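Local atomic coordinates of cytosolic IMP-GMP specific 5'-nucleotidase (Legionella pneumophila subsp. pneumophila, PDB entry 4OHF), a protein that probably hydrolyses purine nucleoside 5'-monophosphates such as IMP and GMP to nucleoside and phosphate, with a magnesium ion bound in its HAD-like domain. Residues 133-136 with 137-141; 338-341 with 342-346; 368-371 with 372-375; 385-388 with 389-393; 396-399 with 400-404. All coordinates share one frame; numbering follows the deposited sequence.

Interaction 1: 133-136 with 137-141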
loop_
_atom_site.group_PDB
_atom_site.type_symbol
_atom_site.label_atom_id
_atom_site.label_comp_id
_atom_site.label_asym_id
_atom_site.label_seq_id
_atom_site.Cartn_x
_atom_site.Cartn_y
_atom_site.Cartn_z
ATOM N N CYS B 133 10.688 16.057 20.933
ATOM C CA CYS B 133 9.674 15.712 21.928
ATOM C C CYS B 133 9.418 16.821 22.930
ATOM O O CYS B 133 8.273 17.179 23.178
ATOM C CB CYS B 133 10.063 14.439 22.676
ATOM S SG CYS B 133 9.831 12.925 21.726
ATOM N N ILE B 134 10.480 17.364 23.508
ATOM C CA ILE B 134 10.326 18.437 24.478
ATOM C C ILE B 134 9.604 19.627 23.844
ATOM O O ILE B 134 8.603 20.118 24.378
ATOM C CB ILE B 134 11.678 18.910 25.008
ATOM C CG1 ILE B 134 12.353 17.773 25.783
ATOM C CG2 ILE B 134 11.478 20.136 25.882
ATOM C CD1 ILE B 134 13.759 18.090 26.229
ATOM N N LEU B 135 10.107 20.083 22.698
ATOM C CA LEU B 135 9.486 21.204 22.017
ATOM C C LEU B 135 8.023 20.911 21.677
ATOM O O LEU B 135 7.138 21.680 22.040
ATOM C CB LEU B 135 10.246 21.543 20.741
ATOM C CG LEU B 135 9.687 22.754 19.980
ATOM C CD1 LEU B 135 9.656 23.929 20.918
ATOM C CD2 LEU B 135 10.531 23.077 18.759
ATOM N N TYR B 136 7.767 19.799 20.986
ATOM C CA TYR B 136 6.406 19.444 20.605
ATOM C C TYR B 136 5.498 19.415 21.820
ATOM O O TYR B 136 4.366 19.887 21.776
ATOM C CB TYR B 136 6.370 18.083 19.927
ATOM C CG TYR B 136 5.011 17.735 19.364
ATOM C CD1 TYR B 136 4.497 18.415 18.264
ATOM C CD2 TYR B 136 4.240 16.725 19.929
ATOM C CE1 TYR B 136 3.249 18.095 17.732
ATOM C CE2 TYR B 136 2.988 16.394 19.411
ATOM C CZ TYR B 136 2.498 17.083 18.313
ATOM O OH TYR B 136 1.257 16.766 17.814
ATOM N N GLY B 137 5.999 18.859 22.911
ATOM C CA GLY B 137 5.196 18.802 24.111
ATOM C C GLY B 137 4.751 20.184 24.540
ATOM O O GLY B 137 3.568 20.420 24.768
ATOM N N GLN B 138 5.703 21.106 24.650
ATOM C CA GLN B 138 5.402 22.473 25.060
ATOM C C GLN B 138 4.489 23.174 24.067
ATOM O O GLN B 138 3.585 23.905 24.462
ATOM C CB GLN B 138 6.699 23.253 25.228
ATOM C CG GLN B 138 7.579 22.699 26.337
ATOM C CD GLN B 138 8.999 23.223 26.262
ATOM O OE1 GLN B 138 9.577 23.308 25.172
ATOM N NE2 GLN B 138 9.578 23.561 27.413
ATOM N N LEU B 139 4.720 22.941 22.780
ATOM C CA LEU B 139 3.913 23.564 21.753
ATOM C C LEU B 139 2.437 23.215 21.919
ATOM O O LEU B 139 1.585 24.105 21.889
ATOM C CB LEU B 139 4.404 23.158 20.364
ATOM C CG LEU B 139 5.804 23.665 20.006
ATOM C CD1 LEU B 139 6.129 23.309 18.563
ATOM C CD2 LEU B 139 5.869 25.174 20.202
ATOM N N VAL B 140 2.121 21.935 22.109
ATOM C CA VAL B 140 0.727 21.544 22.272
ATOM C C VAL B 140 0.170 22.120 23.575
ATOM O O VAL B 140 -1.015 22.445 23.658
ATOM C CB VAL B 140 0.539 20.002 22.255
ATOM C CG1 VAL B 140 1.198 19.397 21.017
ATOM C CG2 VAL B 140 1.090 19.404 23.499
ATOM N N ASP B 141 1.020 22.253 24.590
ATOM C CA ASP B 141 0.585 22.828 25.858
ATOM C C ASP B 141 0.068 24.246 25.654
ATOM O O ASP B 141 -0.874 24.682 26.324
ATOM C CB ASP B 141 1.742 22.888 26.845
ATOM C CG ASP B 141 1.911 21.605 27.613
ATOM O OD1 ASP B 141 2.733 21.582 28.560
ATOM O OD2 ASP B 141 1.220 20.622 27.268
#
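Gly137 takes up the carbonyl of Cys133 through its backbone N, 2.8 Å from Cys133 O, the first of four i to i+4 bonds along this part of the helix. Gln138 comes next; its N bonds to Ile134 O, and its side chain runs alongside that of Ile134, pointing the same way, with Ile134 CG2 3.8 Å from Gln138 OE1. The amide itself is held from elsewhere: Tyr41 OH bonds to OE1, and NE2 donates to Lys62 O. All of this belongs to helix 129-143, which is buried on several sides: Leu135 leans on Tyr41, Val44 and Leu48 of helix 33-51, while Leu139 meets Ile156 and Val160 of helix 153-170. Leu139 N reaches Leu135 O at 2.8 Å, and the two leucines meet at a slant, Leu139 CD1 lying 3.9 Å from Leu135 CG. Val140 N then bonds to Tyr136 O. Val140 CG1 sits over one face of the Tyr136 ring, 3.9 Å from its centroid and 16° off the ring normal, a CH-pi contact. With Tyr136 CG opposite the backbone N (chi1 -173°), the ring stands out from the helix where Val140 CG1 meets its face.

Interaction 2: 338-341 with 342-346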
loop_
_atom_site.group_PDB
_atom_site.type_symbol
_atom_site.label_atom_id
_atom_site.label_comp_id
_atom_site.label_asym_id
_atom_site.label_seq_id
_atom_site.Cartn_x
_atom_site.Cartn_y
_atom_site.Cartn_z
ATOM N N LEU B 338 20.558 -1.607 41.719
ATOM C CA LEU B 338 20.750 -3.020 42.016
ATOM C C LEU B 338 20.159 -3.458 43.348
ATOM O O LEU B 338 19.243 -4.270 43.387
ATOM C CB LEU B 338 22.231 -3.385 41.968
ATOM C CG LEU B 338 22.688 -4.081 40.675
ATOM C CD1 LEU B 338 24.120 -4.555 40.871
ATOM C CD2 LEU B 338 21.795 -5.274 40.347
ATOM N N PRO B 339 20.658 -2.914 44.457
ATOM C CA PRO B 339 20.076 -3.354 45.720
ATOM C C PRO B 339 18.543 -3.351 45.731
ATOM O O PRO B 339 17.935 -4.272 46.277
ATOM C CB PRO B 339 20.695 -2.396 46.737
ATOM C CG PRO B 339 20.979 -1.166 45.931
ATOM C CD PRO B 339 21.496 -1.716 44.645
ATOM N N ILE B 340 17.909 -2.343 45.136
ATOM C CA ILE B 340 16.450 -2.319 45.112
ATOM C C ILE B 340 15.904 -3.380 44.149
ATOM O O ILE B 340 14.887 -4.016 44.426
ATOM C CB ILE B 340 15.894 -0.933 44.693
ATOM C CG1 ILE B 340 16.100 0.088 45.813
ATOM C CG2 ILE B 340 14.402 -1.031 44.416
ATOM C CD1 ILE B 340 15.152 -0.098 47.009
ATOM N N GLU B 341 16.586 -3.569 43.024
ATOM C CA GLU B 341 16.171 -4.550 42.019
ATOM C C GLU B 341 16.148 -5.937 42.641
ATOM O O GLU B 341 15.294 -6.764 42.333
ATOM C CB GLU B 341 17.146 -4.538 40.832
ATOM C CG GLU B 341 16.512 -4.307 39.458
ATOM C CD GLU B 341 16.973 -2.994 38.804
ATOM O OE1 GLU B 341 18.211 -2.768 38.730
ATOM O OE2 GLU B 341 16.100 -2.197 38.362
ATOM N N LYS B 342 17.109 -6.186 43.516
ATOM C CA LYS B 342 17.204 -7.468 44.194
ATOM C C LYS B 342 16.068 -7.577 45.198
ATOM O O LYS B 342 15.430 -8.619 45.317
ATOM C CB LYS B 342 18.554 -7.588 44.912
ATOM C CG LYS B 342 19.752 -7.610 43.963
ATOM C CD LYS B 342 21.079 -7.654 44.718
ATOM C CE LYS B 342 22.276 -7.557 43.777
ATOM N NZ LYS B 342 23.554 -7.396 44.533
ATOM N N LYS B 343 15.822 -6.483 45.910
ATOM C CA LYS B 343 14.773 -6.430 46.921
ATOM C C LYS B 343 13.441 -6.749 46.268
ATOM O O LYS B 343 12.626 -7.492 46.821
ATOM C CB LYS B 343 14.710 -5.033 47.545
ATOM C CG LYS B 343 14.070 -4.988 48.926
ATOM C CD LYS B 343 14.974 -5.655 49.957
ATOM C CE LYS B 343 16.327 -4.946 50.026
ATOM N NZ LYS B 343 16.158 -3.494 50.320
ATOM N N ILE B 344 13.232 -6.188 45.082
ATOM C CA ILE B 344 12.003 -6.416 44.341
ATOM C C ILE B 344 11.907 -7.872 43.880
ATOM O O ILE B 344 10.817 -8.428 43.779
ATOM C CB ILE B 344 11.915 -5.460 43.142
ATOM C CG1 ILE B 344 11.892 -4.017 43.658
ATOM C CG2 ILE B 344 10.666 -5.758 42.324
ATOM C CD1 ILE B 344 11.727 -2.941 42.579
ATOM N N GLY B 345 13.050 -8.494 43.624
ATOM C CA GLY B 345 13.046 -9.882 43.202
ATOM C C GLY B 345 12.647 -10.827 44.326
ATOM O O GLY B 345 11.802 -11.704 44.136
ATOM N N GLU B 346 13.258 -10.656 45.499
ATOM C CA GLU B 346 12.953 -11.498 46.659
ATOM C C GLU B 346 11.490 -11.341 47.048
ATOM O O GLU B 346 10.850 -12.292 47.486
ATOM C CB GLU B 346 13.824 -11.114 47.864
ATOM C CG GLU B 346 15.326 -11.304 47.668
ATOM C CD GLU B 346 16.172 -10.604 48.748
ATOM O OE1 GLU B 346 17.415 -10.560 48.595
ATOM O OE2 GLU B 346 15.595 -10.092 49.742
#
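Lys342 runs back beside Leu338, and its atoms can be followed outward one at a time. CB starts over the preceding turn, 3.6 Å from Pro339 O. CG comes closer to the backbone, 3.4 Å from Leu338 O, because chi1 of -65° keeps it on the backbone-N side and opposite the carbonyl carbon. From CG the chain is fully extended: CD still passes Leu338 O, and CE reaches the Leu338 side chain, 4.1 Å from Leu338 CD2, the two chains meeting at a slant. Of the two side chains, only CE and CD2 come this near each other. Lys342 N donates to Leu338 O at 2.9 Å.

Two residues further on, Ile344 does something similar with Ile340. Its CG1 lies close to Ile340 O, and its CD1 rests on the branch methyl of Ile340, with Ile340 CG2 3.8 Å from Ile344 CD1; Ile344 N bonds to Ile340 O at 2.8 Å. This makes a short apolar strip facing helix 374-399. Glu341 OE2 has a long, weak ion pair with Arg408.

The turns open helix 338-367, the outgoing limb of a long antiparallel helical hairpin. Ile340 and Ile344 face helix 374-399, touching Glu397, Leu394 and Leu395, whereas Leu338 and Lys342 pack on Leu463 of the second subunit, a residue in the probably vector-derived tail just ahead of the histidine run.

Interaction 3: 368-371 with 372-375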
loop_
_atom_site.group_PDB
_atom_site.type_symbol
_atom_site.label_atom_id
_atom_site.label_comp_id
_atom_site.label_asym_id
_atom_site.label_seq_id
_atom_site.Cartn_x
_atom_site.Cartn_y
_atom_site.Cartn_z
ATOM N N GLU B 368 -13.405 -29.487 47.088
ATOM C CA GLU B 368 -13.765 -30.345 48.211
ATOM C C GLU B 368 -15.037 -29.919 48.959
ATOM O O GLU B 368 -15.559 -30.673 49.784
ATOM C CB GLU B 368 -12.576 -30.414 49.183
ATOM C CG GLU B 368 -11.325 -31.080 48.590
ATOM C CD GLU B 368 -10.096 -30.938 49.476
ATOM O OE1 GLU B 368 -10.260 -30.817 50.707
ATOM O OE2 GLU B 368 -8.962 -30.960 48.948
ATOM N N SER B 369 -15.540 -28.722 48.663
ATOM C CA SER B 369 -16.739 -28.191 49.321
ATOM C C SER B 369 -16.521 -28.236 50.834
ATOM O O SER B 369 -17.332 -28.775 51.571
ATOM C CB SER B 369 -17.970 -29.022 48.925
ATOM O OG SER B 369 -19.174 -28.269 48.986
ATOM N N SER B 370 -15.413 -27.654 51.287
ATOM C CA SER B 370 -15.049 -27.654 52.704
ATOM C C SER B 370 -14.680 -26.278 53.247
ATOM O O SER B 370 -14.247 -25.406 52.506
ATOM C CB SER B 370 -13.869 -28.595 52.914
ATOM O OG SER B 370 -13.095 -28.180 54.022
ATOM N N GLN B 371 -14.819 -26.093 54.553
ATOM C CA GLN B 371 -14.482 -24.808 55.149
ATOM C C GLN B 371 -13.317 -24.867 56.129
ATOM O O GLN B 371 -13.104 -23.938 56.914
ATOM C CB GLN B 371 -15.719 -24.188 55.821
ATOM C CG GLN B 371 -16.532 -25.138 56.670
ATOM C CD GLN B 371 -17.680 -24.440 57.388
ATOM O OE1 GLN B 371 -17.522 -23.326 57.924
ATOM N NE2 GLN B 371 -18.843 -25.099 57.417
ATOM N N GLN B 372 -12.541 -25.942 56.061
ATOM C CA GLN B 372 -11.402 -26.119 56.959
ATOM C C GLN B 372 -10.200 -25.241 56.585
ATOM O O GLN B 372 -9.338 -24.960 57.421
ATOM C CB GLN B 372 -10.991 -27.592 56.967
ATOM C CG GLN B 372 -10.485 -28.082 55.622
ATOM C CD GLN B 372 -10.526 -29.597 55.490
ATOM O OE1 GLN B 372 -11.610 -30.202 55.420
ATOM N NE2 GLN B 372 -9.346 -30.224 55.462
ATOM N N TYR B 373 -10.139 -24.810 55.332
ATOM C CA TYR B 373 -9.034 -23.977 54.876
ATOM C C TYR B 373 -9.398 -22.502 54.991
ATOM O O TYR B 373 -8.546 -21.621 54.833
ATOM C CB TYR B 373 -8.716 -24.284 53.419
ATOM C CG TYR B 373 -8.684 -25.750 53.101
ATOM C CD1 TYR B 373 -7.655 -26.563 53.558
ATOM C CD2 TYR B 373 -9.700 -26.333 52.344
ATOM C CE1 TYR B 373 -7.639 -27.924 53.268
ATOM C CE2 TYR B 373 -9.694 -27.689 52.053
ATOM C CZ TYR B 373 -8.667 -28.477 52.513
ATOM O OH TYR B 373 -8.675 -29.820 52.216
ATOM N N ASP B 374 -10.673 -22.241 55.254
ATOM C CA ASP B 374 -11.162 -20.877 55.359
ATOM C C ASP B 374 -10.314 -19.981 56.259
ATOM O O ASP B 374 -10.166 -18.791 55.987
ATOM C CB ASP B 374 -12.632 -20.875 55.806
ATOM C CG ASP B 374 -13.601 -21.154 54.651
ATOM O OD1 ASP B 374 -14.830 -21.104 54.879
ATOM O OD2 ASP B 374 -13.146 -21.417 53.513
ATOM N N GLN B 375 -9.735 -20.536 57.317
ATOM C CA GLN B 375 -8.915 -19.709 58.189
ATOM C C GLN B 375 -7.627 -19.300 57.481
ATOM O O GLN B 375 -7.324 -18.110 57.351
ATOM C CB GLN B 375 -8.574 -20.446 59.482
ATOM C CG GLN B 375 -7.836 -19.566 60.475
ATOM C CD GLN B 375 -8.461 -18.177 60.581
ATOM O OE1 GLN B 375 -9.640 -18.034 60.908
ATOM N NE2 GLN B 375 -7.669 -17.148 60.296
#
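A tight interhelical turn joins the two limbs of a helical hairpin here, and Glu368 reaches Tyr373 across it. Tyr373 OH donates to Glu368 OE1, which lies at the edge of the ring, near its plane; the carboxylate plane is turned 75° from the ring. The bond is modelled as very short, and at this resolution nothing rests on its length. Arg364 adds weak interactions with the same phenol and carboxylate, and Leu361 and Ser365 of helix 338-367 touch the ring. Helix 338-367 ends in a Schellman motif, with Ser369 as the positive-phi residue and Ser370 N turned back to Ser365 O. Ser370 then forms an ST turn: Gln372 N donates to Ser370 OG in a straight bond of 3.1 Å. The same hydroxyl donates to Gln372 OE1, 2.9 Å away, coming in from the flank of the amide carbonyl (C=O...OG 98°). Gln372 reaches back to it with CG set between the backbone N and carbonyl carbon (chi1 64°), and this CG also lies 3.5 Å above the plane of the Tyr373 ring, over its centre. Further on, Asp374 N makes a weak bond to Gln371 O, while Asp374 OD1 comes 3.3 Å from Gln371 CB.

Interaction 4: 385-388 with 389-393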
loop_
_atom_site.group_PDB
_atom_site.type_symbol
_atom_site.label_atom_id
_atom_site.label_comp_id
_atom_site.label_asym_id
_atom_site.label_seq_id
_atom_site.Cartn_x
_atom_site.Cartn_y
_atom_site.Cartn_z
ATOM N N SER B 385 -1.714 -9.006 50.840
ATOM C CA SER B 385 -2.011 -7.579 50.782
ATOM C C SER B 385 -0.822 -6.786 51.317
ATOM O O SER B 385 -0.546 -5.672 50.858
ATOM C CB SER B 385 -3.250 -7.259 51.607
ATOM O OG SER B 385 -4.331 -6.913 50.762
ATOM N N THR B 386 -0.126 -7.381 52.288
ATOM C CA THR B 386 1.043 -6.766 52.909
ATOM C C THR B 386 2.257 -6.782 51.968
ATOM O O THR B 386 2.915 -5.754 51.768
ATOM C CB THR B 386 1.388 -7.479 54.231
ATOM O OG1 THR B 386 0.296 -7.330 55.142
ATOM C CG2 THR B 386 2.633 -6.895 54.854
ATOM N N VAL B 387 2.552 -7.936 51.380
ATOM C CA VAL B 387 3.683 -8.002 50.471
ATOM C C VAL B 387 3.390 -7.144 49.235
ATOM O O VAL B 387 4.280 -6.466 48.729
ATOM C CB VAL B 387 4.001 -9.465 50.065
ATOM C CG1 VAL B 387 2.827 -10.076 49.319
ATOM C CG2 VAL B 387 5.261 -9.510 49.218
ATOM N N ASP B 388 2.138 -7.158 48.771
ATOM C CA ASP B 388 1.744 -6.365 47.603
ATOM C C ASP B 388 2.017 -4.896 47.852
ATOM O O ASP B 388 2.266 -4.131 46.913
ATOM C CB ASP B 388 0.256 -6.534 47.288
ATOM C CG ASP B 388 -0.031 -7.729 46.381
ATOM O OD1 ASP B 388 0.920 -8.398 45.916
ATOM O OD2 ASP B 388 -1.227 -7.993 46.132
ATOM N N LEU B 389 1.964 -4.508 49.123
ATOM C CA LEU B 389 2.205 -3.124 49.522
ATOM C C LEU B 389 3.701 -2.856 49.603
ATOM O O LEU B 389 4.168 -1.797 49.189
ATOM C CB LEU B 389 1.555 -2.841 50.874
ATOM C CG LEU B 389 1.765 -1.426 51.406
ATOM C CD1 LEU B 389 0.965 -0.440 50.571
ATOM C CD2 LEU B 389 1.341 -1.364 52.866
ATOM N N GLN B 390 4.444 -3.818 50.139
ATOM C CA GLN B 390 5.893 -3.703 50.261
ATOM C C GLN B 390 6.475 -3.450 48.857
ATOM O O GLN B 390 7.267 -2.527 48.650
ATOM C CB GLN B 390 6.457 -5.003 50.839
ATOM C CG GLN B 390 7.948 -4.996 51.120
ATOM C CD GLN B 390 8.489 -6.391 51.461
ATOM O OE1 GLN B 390 7.908 -7.120 52.276
ATOM N NE2 GLN B 390 9.612 -6.761 50.840
ATOM N N ILE B 391 6.043 -4.282 47.907
ATOM C CA ILE B 391 6.460 -4.232 46.507
ATOM C C ILE B 391 6.090 -2.926 45.816
ATOM O O ILE B 391 6.931 -2.283 45.187
ATOM C CB ILE B 391 5.805 -5.397 45.702
ATOM C CG1 ILE B 391 6.442 -6.733 46.094
ATOM C CG2 ILE B 391 5.926 -5.145 44.207
ATOM C CD1 ILE B 391 5.611 -7.959 45.698
ATOM N N SER B 392 4.823 -2.551 45.921
ATOM C CA SER B 392 4.340 -1.334 45.276
ATOM C C SER B 392 5.219 -0.149 45.658
ATOM O O SER B 392 5.472 0.754 44.842
ATOM C CB SER B 392 2.886 -1.075 45.682
ATOM O OG SER B 392 2.247 -0.226 44.747
ATOM N N ARG B 393 5.687 -0.169 46.904
ATOM C CA ARG B 393 6.553 0.880 47.425
ATOM C C ARG B 393 7.969 0.681 46.890
ATOM O O ARG B 393 8.596 1.639 46.435
ATOM C CB ARG B 393 6.529 0.876 48.963
ATOM C CG ARG B 393 5.106 0.882 49.525
ATOM C CD ARG B 393 4.843 1.988 50.534
ATOM N NE ARG B 393 4.825 1.479 51.899
ATOM C CZ ARG B 393 3.900 1.789 52.802
ATOM N NH1 ARG B 393 2.906 2.610 52.495
ATOM N NH2 ARG B 393 3.964 1.264 54.015
#
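Val387 and Ile391, one turn apart, line up on the inward stripe of helix 374-399, the returning limb of an antiparallel helical hairpin. Their side chains lie side by side and point the same way, so the contact is a flank-to-flank one: Val387 CG2 meets Ile391 CD1 at 3.9 Å. The valine methyl that does the touching is the one opposite the backbone N; the other, CG1, is placed between N and the carbonyl carbon (chi1 62°). On the isoleucine, CG1 stands beside the backbone N and the chain continues extended (chi2 163°), which carries CD1 back along the helix, over Val387 O at 3.6 Å. Both residues are buried against helix 338-367, where Val387 touches Leu354 and Ile391 touches Ala347 and Lys351. Gln390 also lies against Ala347, with its own CB 3.4 Å from Val387 O.

Asp388 sits next to this stripe and uses its carboxylate outside the turn: OD1 makes a salt bridge to Lys351 NZ of helix 338-367, a charge pair linking the two limbs beside the apolar contact. Lys351 is thus shared, its side chain also lying against Ile391.

The backbone bonds differ around the turn. Leu389 N has two weak ones, to Ser385 O and Thr386 O, while Gln390 N makes a normal bond to Thr386 O. Ile391 N donates to Val387 O at 2.9 Å. At the far end, Ser392 N approaches Asp388 O from above the carbonyl plane, 41° out of it and 3.2 Å away.

Interaction 5: 396-399 with 400-404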
loop_
_atom_site.group_PDB
_atom_site.type_symbol
_atom_site.label_atom_id
_atom_site.label_comp_id
_atom_site.label_asym_id
_atom_site.label_seq_id
_atom_site.Cartn_x
_atom_site.Cartn_y
_atom_site.Cartn_z
ATOM N N GLN B 396 8.082 2.100 43.361
ATOM C CA GLN B 396 8.141 3.570 43.355
ATOM C C GLN B 396 9.577 4.025 43.638
ATOM O O GLN B 396 10.071 5.001 43.078
ATOM C CB GLN B 396 7.200 4.145 44.427
ATOM C CG GLN B 396 7.601 5.542 44.921
ATOM C CD GLN B 396 6.912 5.969 46.228
ATOM O OE1 GLN B 396 6.916 5.236 47.228
ATOM N NE2 GLN B 396 6.334 7.170 46.223
ATOM N N GLU B 397 10.236 3.295 44.526
ATOM C CA GLU B 397 11.612 3.571 44.909
ATOM C C GLU B 397 12.550 3.299 43.735
ATOM O O GLU B 397 13.532 4.026 43.515
ATOM C CB GLU B 397 11.984 2.680 46.079
ATOM C CG GLU B 397 13.427 2.721 46.457
ATOM C CD GLU B 397 13.589 2.959 47.926
ATOM O OE1 GLU B 397 13.289 2.029 48.721
ATOM O OE2 GLU B 397 13.993 4.094 48.278
ATOM N N GLN B 398 12.250 2.244 42.984
ATOM C CA GLN B 398 13.069 1.892 41.838
ATOM C C GLN B 398 12.971 2.953 40.755
ATOM O O GLN B 398 13.922 3.187 40.020
ATOM C CB GLN B 398 12.633 0.558 41.258
ATOM C CG GLN B 398 13.350 0.194 39.977
ATOM C CD GLN B 398 12.871 -1.130 39.414
ATOM O OE1 GLN B 398 11.686 -1.294 39.117
ATOM N NE2 GLN B 398 13.792 -2.087 39.272
ATOM N N ASN B 399 11.815 3.592 40.663
ATOM C CA ASN B 399 11.593 4.612 39.653
ATOM C C ASN B 399 12.465 5.858 39.804
ATOM O O ASN B 399 12.826 6.498 38.809
ATOM C CB ASN B 399 10.111 4.993 39.630
ATOM C CG ASN B 399 9.257 3.927 38.972
ATOM O OD1 ASN B 399 8.031 4.013 38.960
ATOM N ND2 ASN B 399 9.911 2.911 38.412
ATOM N N SER B 400 12.811 6.190 41.041
ATOM C CA SER B 400 13.636 7.357 41.305
ATOM C C SER B 400 15.056 7.265 40.718
ATOM O O SER B 400 15.771 8.274 40.698
ATOM C CB SER B 400 13.721 7.608 42.812
ATOM O OG SER B 400 14.283 6.496 43.487
ATOM N N PHE B 401 15.463 6.074 40.260
ATOM C CA PHE B 401 16.790 5.895 39.659
ATOM C C PHE B 401 16.805 6.205 38.155
ATOM O O PHE B 401 17.865 6.316 37.548
ATOM C CB PHE B 401 17.304 4.466 39.859
ATOM C CG PHE B 401 17.616 4.121 41.284
ATOM C CD1 PHE B 401 16.641 3.557 42.110
ATOM C CD2 PHE B 401 18.874 4.385 41.818
ATOM C CE1 PHE B 401 16.929 3.266 43.451
ATOM C CE2 PHE B 401 19.161 4.099 43.151
ATOM C CZ PHE B 401 18.196 3.541 43.967
ATOM N N TYR B 402 15.626 6.351 37.567
ATOM C CA TYR B 402 15.518 6.630 36.146
ATOM C C TYR B 402 14.685 7.878 35.916
ATOM O O TYR B 402 14.076 8.402 36.848
ATOM C CB TYR B 402 14.871 5.439 35.434
ATOM C CG TYR B 402 15.532 4.118 35.761
ATOM C CD1 TYR B 402 16.789 3.807 35.251
ATOM C CD2 TYR B 402 14.903 3.185 36.581
ATOM C CE1 TYR B 402 17.407 2.601 35.538
ATOM C CE2 TYR B 402 15.520 1.961 36.885
ATOM C CZ TYR B 402 16.778 1.678 36.350
ATOM O OH TYR B 402 17.402 0.474 36.598
ATOM N N ASN B 403 14.668 8.342 34.672
ATOM C CA ASN B 403 13.914 9.517 34.276
ATOM C C ASN B 403 12.498 9.456 34.872
ATOM O O ASN B 403 11.736 8.527 34.596
ATOM C CB ASN B 403 13.874 9.578 32.744
ATOM C CG ASN B 403 13.014 10.706 32.232
ATOM O OD1 ASN B 403 11.787 10.657 32.344
ATOM N ND2 ASN B 403 13.652 11.742 31.677
ATOM N N PRO B 404 12.132 10.441 35.712
ATOM C CA PRO B 404 10.803 10.461 36.337
ATOM C C PRO B 404 9.574 10.336 35.437
ATOM O O PRO B 404 8.597 9.681 35.807
ATOM C CB PRO B 404 10.814 11.765 37.153
ATOM C CG PRO B 404 11.895 12.585 36.547
ATOM C CD PRO B 404 12.946 11.570 36.192
#
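The chain bends from Asn399 to Tyr402 in a type I beta turn, closed by Tyr402 N donating to Asn399 O at 3.1 Å, and one residue earlier Phe401 N bonds to Gln398 O in the same i to i+3 way. In both, the N-H comes from well above the carbonyl plane, 54° out of it. Ser400 supplies a third link: its OG donates to Glu397 O at 2.6 Å, and its N makes a weak bond to the same oxygen. The hydroxyl can fold back over the preceding turn because chi1 of 60° puts OG between the backbone N and the carbonyl carbon.

The aromatic side chains come close to the carbonyls of Glu397 and Gln398. Phe401 brings CD1 to 3.4 Å from Glu397 O, and Gln398 O lies at its ring edge, near the plane. Tyr402 turns its ring across the Gln398 side chain, with Gln398 CG 4.2 Å from Tyr402 CE2 and the amide plane 58° from the ring. Phe401 CB stands over the centre of one face of the tyrosine ring. The polar ends of Gln398 and Tyr402 meet on Glu341, whose OE2 has weak hydrogen bonds with Gln398 NE2 and Tyr402 OH.

Phe401 also touches Ile340 and Ala337, and Tyr402 rests on Ser333 and Gln334 of helix 327-336. Asn403, just beyond, bonds to Asp66 O. Replacing i to i+4 bonds with i to i+3 bonds and a type I turn is a common way for a long helix to run out into a loop; here the returning limb of the hairpin rejoins the body of the protein.

Overall arrangement
Interaction 1 comes first along the chain, on helix 129-143 in the globular body; the other four follow the long hairpin of helices 338-367 and 374-399. Interaction 2 opens the outgoing limb, interaction 3 makes the turn at the far tip, with its centre about 36 Å from that of interaction 2, and interactions 4 and 5 come back down the returning limb. Interactions 2 and 5 touch at the base, for example Ile344 on Gln398, while interaction 4 lies about 13 Å from interaction 2, centre to centre. Interaction 1 stands apart, its nearest atoms about 8 Å from those of interaction 5. The hairpin is thus an arm projecting from the HAD-like nucleotidase body, its root packed and its tip exposed.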